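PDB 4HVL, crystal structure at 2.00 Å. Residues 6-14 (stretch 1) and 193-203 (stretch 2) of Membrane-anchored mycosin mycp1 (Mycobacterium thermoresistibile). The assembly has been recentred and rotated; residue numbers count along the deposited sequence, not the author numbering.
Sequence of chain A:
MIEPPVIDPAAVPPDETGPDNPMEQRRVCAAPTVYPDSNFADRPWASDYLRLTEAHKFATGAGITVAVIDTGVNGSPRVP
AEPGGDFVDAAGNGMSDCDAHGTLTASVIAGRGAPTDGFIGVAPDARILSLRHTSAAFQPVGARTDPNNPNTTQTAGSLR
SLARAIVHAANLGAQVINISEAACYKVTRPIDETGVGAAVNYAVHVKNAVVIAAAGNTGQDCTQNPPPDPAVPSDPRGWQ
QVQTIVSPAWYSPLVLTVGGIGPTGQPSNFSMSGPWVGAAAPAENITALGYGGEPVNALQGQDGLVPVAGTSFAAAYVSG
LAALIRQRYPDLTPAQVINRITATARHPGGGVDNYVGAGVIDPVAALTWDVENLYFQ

Stretch 1, residues 6-14: VIDPAAVPP
Stretch 2 (193-203) ETGVGAAVNYA

An irregular N-terminal segment can be held against a helix by close apolar packing and water bridges, without one direct hydrogen bond between them, and the contact of residues 6-14 with 193-203 in this mycosin is a compact example that buries 481 Å². Glu193 occupies the N-cap, and the helix starts at Thr194 and continues beyond Ala203 on regular i to i+4 bonds such as Ala198 N to Thr194 O (3.0 Å).

Residues 6-14 form no regular helix or strand. Ile7 (phi/psi -78/130) and Asp8 (-109/99) are extended; the chain then bends through Pro9 (-60/-25), Ala10 (-76/-7) and Ala11 (-98/33), and extends again at Val12 (-70/127) and Pro13 (-71/164). Asp8 braces the bend twice: its O accepts from Ala11 N (3.0 Å), and its OD1, with chi1 t, accepts from Ala10 N (3.0 Å). CA atoms pair Ile7 with Gly197 (5.4 Å), Pro9 with Ala198 (4.9 Å) and Ala11 with Gly195 (5.5 Å), so the segment crosses the first turns of the helix without a steady parallel or antiparallel register.

Small residues line this face of the helix. Ala198 points its CB into the bend, 3.3 Å from Asp8 O and 3.9 Å from Val12 CG2. Gly195 CA approaches Ala11 O at 3.6 Å in a CA-H...O contact. At Gly197 an ideal CB would lie a tight 3.2 Å from Ile7 CD1. Ile7 (m, m) sets CG2 3.8 Å from Asn201 CB, while Ala11 CB meets Thr194 CG2 at 3.4 Å. Val12 (t) lays CG1 over one face of the Tyr202 ring (t, chi2 93°), 4.2 Å from CD1.

Water supplies the polar links. One accepts from Asp8 N (2.9 Å) and donates to Thr194 O (2.7 Å); another accepts from Asn201 ND2 (2.9 Å), donates to Ala198 O (2.8 Å) and weakly to Pro9 O (3.4 Å).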

# COMPACT_ATOMS: atom_id res chain seq x y z
N VAL A 6 -14.18 6.13 14.59
CA VAL A 6 -14.48 5.35 15.77
C VAL A 6 -14.88 3.99 15.19
O VAL A 6 -15.77 3.92 14.37
CB VAL A 6 -15.60 6.02 16.63
CG1 VAL A 6 -16.33 5.01 17.51
CG2 VAL A 6 -14.98 7.11 17.49
N ILE A 7 -14.17 2.94 15.60
CA ILE A 7 -14.34 1.60 15.05
C ILE A 7 -15.58 0.94 15.66
O ILE A 7 -15.74 0.94 16.87
CB ILE A 7 -13.11 0.72 15.38
CG1 ILE A 7 -11.80 1.42 14.96
CG2 ILE A 7 -13.23 -0.65 14.73
CD1 ILE A 7 -11.69 1.73 13.49
N ASP A 8 -16.44 0.40 14.81
CA ASP A 8 -17.55 -0.44 15.24
C ASP A 8 -17.26 -1.89 14.83
O ASP A 8 -17.51 -2.28 13.68
CB ASP A 8 -18.88 0.04 14.63
CG ASP A 8 -20.07 -0.87 15.00
OD1 ASP A 8 -19.91 -1.80 15.83
OD2 ASP A 8 -21.16 -0.67 14.44
N PRO A 9 -16.77 -2.70 15.78
CA PRO A 9 -16.42 -4.09 15.49
C PRO A 9 -17.58 -4.94 14.98
O PRO A 9 -17.35 -5.93 14.31
CB PRO A 9 -15.92 -4.64 16.84
CG PRO A 9 -15.80 -3.50 17.75
CD PRO A 9 -16.64 -2.39 17.21
N ALA A 10 -18.82 -4.58 15.29
CA ALA A 10 -19.95 -5.39 14.85
C ALA A 10 -20.27 -5.19 13.36
O ALA A 10 -21.09 -5.91 12.81
CB ALA A 10 -21.17 -5.11 15.70
N ALA A 11 -19.62 -4.24 12.71
CA ALA A 11 -19.98 -3.90 11.34
C ALA A 11 -19.08 -4.56 10.32
O ALA A 11 -18.86 -4.00 9.26
CB ALA A 11 -19.94 -2.40 11.17
N VAL A 12 -18.60 -5.77 10.61
CA VAL A 12 -17.74 -6.48 9.65
C VAL A 12 -18.57 -6.91 8.45
O VAL A 12 -19.58 -7.56 8.63
CB VAL A 12 -17.05 -7.72 10.29
CG1 VAL A 12 -16.19 -8.47 9.28
CG2 VAL A 12 -16.17 -7.29 11.46
N PRO A 13 -18.14 -6.57 7.23
CA PRO A 13 -18.88 -6.94 6.04
C PRO A 13 -18.81 -8.43 5.72
O PRO A 13 -17.96 -9.12 6.25
CB PRO A 13 -18.20 -6.14 4.93
CG PRO A 13 -16.84 -5.82 5.44
CD PRO A 13 -16.87 -5.88 6.92
N PRO A 14 -19.72 -8.91 4.85
CA PRO A 14 -19.65 -10.29 4.44
C PRO A 14 -18.33 -10.60 3.71
O PRO A 14 -17.77 -9.74 3.04
CB PRO A 14 -20.88 -10.47 3.51
CG PRO A 14 -21.26 -9.09 3.08
CD PRO A 14 -20.81 -8.17 4.18
N GLU A 193 -18.18 4.50 5.93
CA GLU A 193 -17.20 3.45 5.64
C GLU A 193 -16.85 2.68 6.92
O GLU A 193 -15.72 2.20 7.09
CB GLU A 193 -15.95 4.06 5.02
CG GLU A 193 -15.26 5.15 5.87
CD GLU A 193 -13.77 5.24 5.58
OE1 GLU A 193 -13.07 4.23 5.72
OE2 GLU A 193 -13.28 6.30 5.19
N THR A 194 -17.83 2.63 7.82
CA THR A 194 -17.83 1.83 9.05
C THR A 194 -17.31 0.41 8.82
O THR A 194 -16.52 -0.13 9.62
CB THR A 194 -19.29 1.85 9.62
OG1 THR A 194 -19.56 3.17 10.10
CG2 THR A 194 -19.49 0.90 10.76
N GLY A 195 -17.71 -0.18 7.70
CA GLY A 195 -17.22 -1.48 7.30
C GLY A 195 -15.73 -1.57 7.11
O GLY A 195 -15.15 -2.62 7.39
N VAL A 196 -15.09 -0.50 6.63
CA VAL A 196 -13.65 -0.55 6.41
C VAL A 196 -12.94 -0.65 7.76
O VAL A 196 -12.04 -1.48 7.93
CB VAL A 196 -13.11 0.64 5.58
CG1 VAL A 196 -11.58 0.60 5.45
CG2 VAL A 196 -13.76 0.66 4.20
N GLY A 197 -13.37 0.18 8.70
CA GLY A 197 -12.84 0.17 10.05
C GLY A 197 -13.04 -1.18 10.71
O GLY A 197 -12.14 -1.69 11.35
N ALA A 198 -14.22 -1.76 10.53
CA ALA A 198 -14.50 -3.06 11.13
C ALA A 198 -13.62 -4.13 10.50
O ALA A 198 -13.14 -5.04 11.21
CB ALA A 198 -15.97 -3.41 10.98
N ALA A 199 -13.38 -4.04 9.19
CA ALA A 199 -12.56 -5.03 8.49
C ALA A 199 -11.11 -4.93 8.94
O ALA A 199 -10.47 -5.94 9.17
CB ALA A 199 -12.65 -4.85 6.99
N VAL A 200 -10.60 -3.71 9.08
CA VAL A 200 -9.22 -3.51 9.51
C VAL A 200 -9.06 -4.07 10.91
O VAL A 200 -8.10 -4.82 11.19
CB VAL A 200 -8.83 -2.00 9.47
CG1 VAL A 200 -7.45 -1.79 10.06
CG2 VAL A 200 -8.82 -1.47 8.03
N ASN A 201 -10.01 -3.76 11.79
CA ASN A 201 -10.02 -4.29 13.16
C ASN A 201 -10.01 -5.82 13.21
O ASN A 201 -9.28 -6.39 14.01
CB ASN A 201 -11.22 -3.76 13.93
CG ASN A 201 -11.22 -4.18 15.39
OD1 ASN A 201 -10.35 -3.81 16.15
ND2 ASN A 201 -12.22 -4.95 15.79
N TYR A 202 -10.84 -6.45 12.38
CA TYR A 202 -10.92 -7.91 12.28
C TYR A 202 -9.58 -8.50 11.82
O TYR A 202 -9.08 -9.45 12.43
CB TYR A 202 -12.04 -8.23 11.30
CG TYR A 202 -12.30 -9.66 10.85
CD1 TYR A 202 -13.21 -10.46 11.50
CD2 TYR A 202 -11.69 -10.15 9.70
CE1 TYR A 202 -13.48 -11.74 11.05
CE2 TYR A 202 -11.95 -11.41 9.23
CZ TYR A 202 -12.85 -12.21 9.91
OH TYR A 202 -13.10 -13.46 9.45
N ALA A 203 -8.98 -7.92 10.78
CA ALA A 203 -7.68 -8.38 10.31
C ALA A 203 -6.61 -8.32 11.39
O ALA A 203 -5.85 -9.27 11.59
CB ALA A 203 -7.22 -7.59 9.08
O HOH W 1 -15.67 0.75 12.08
O HOH W 2 -14.03 -5.88 13.73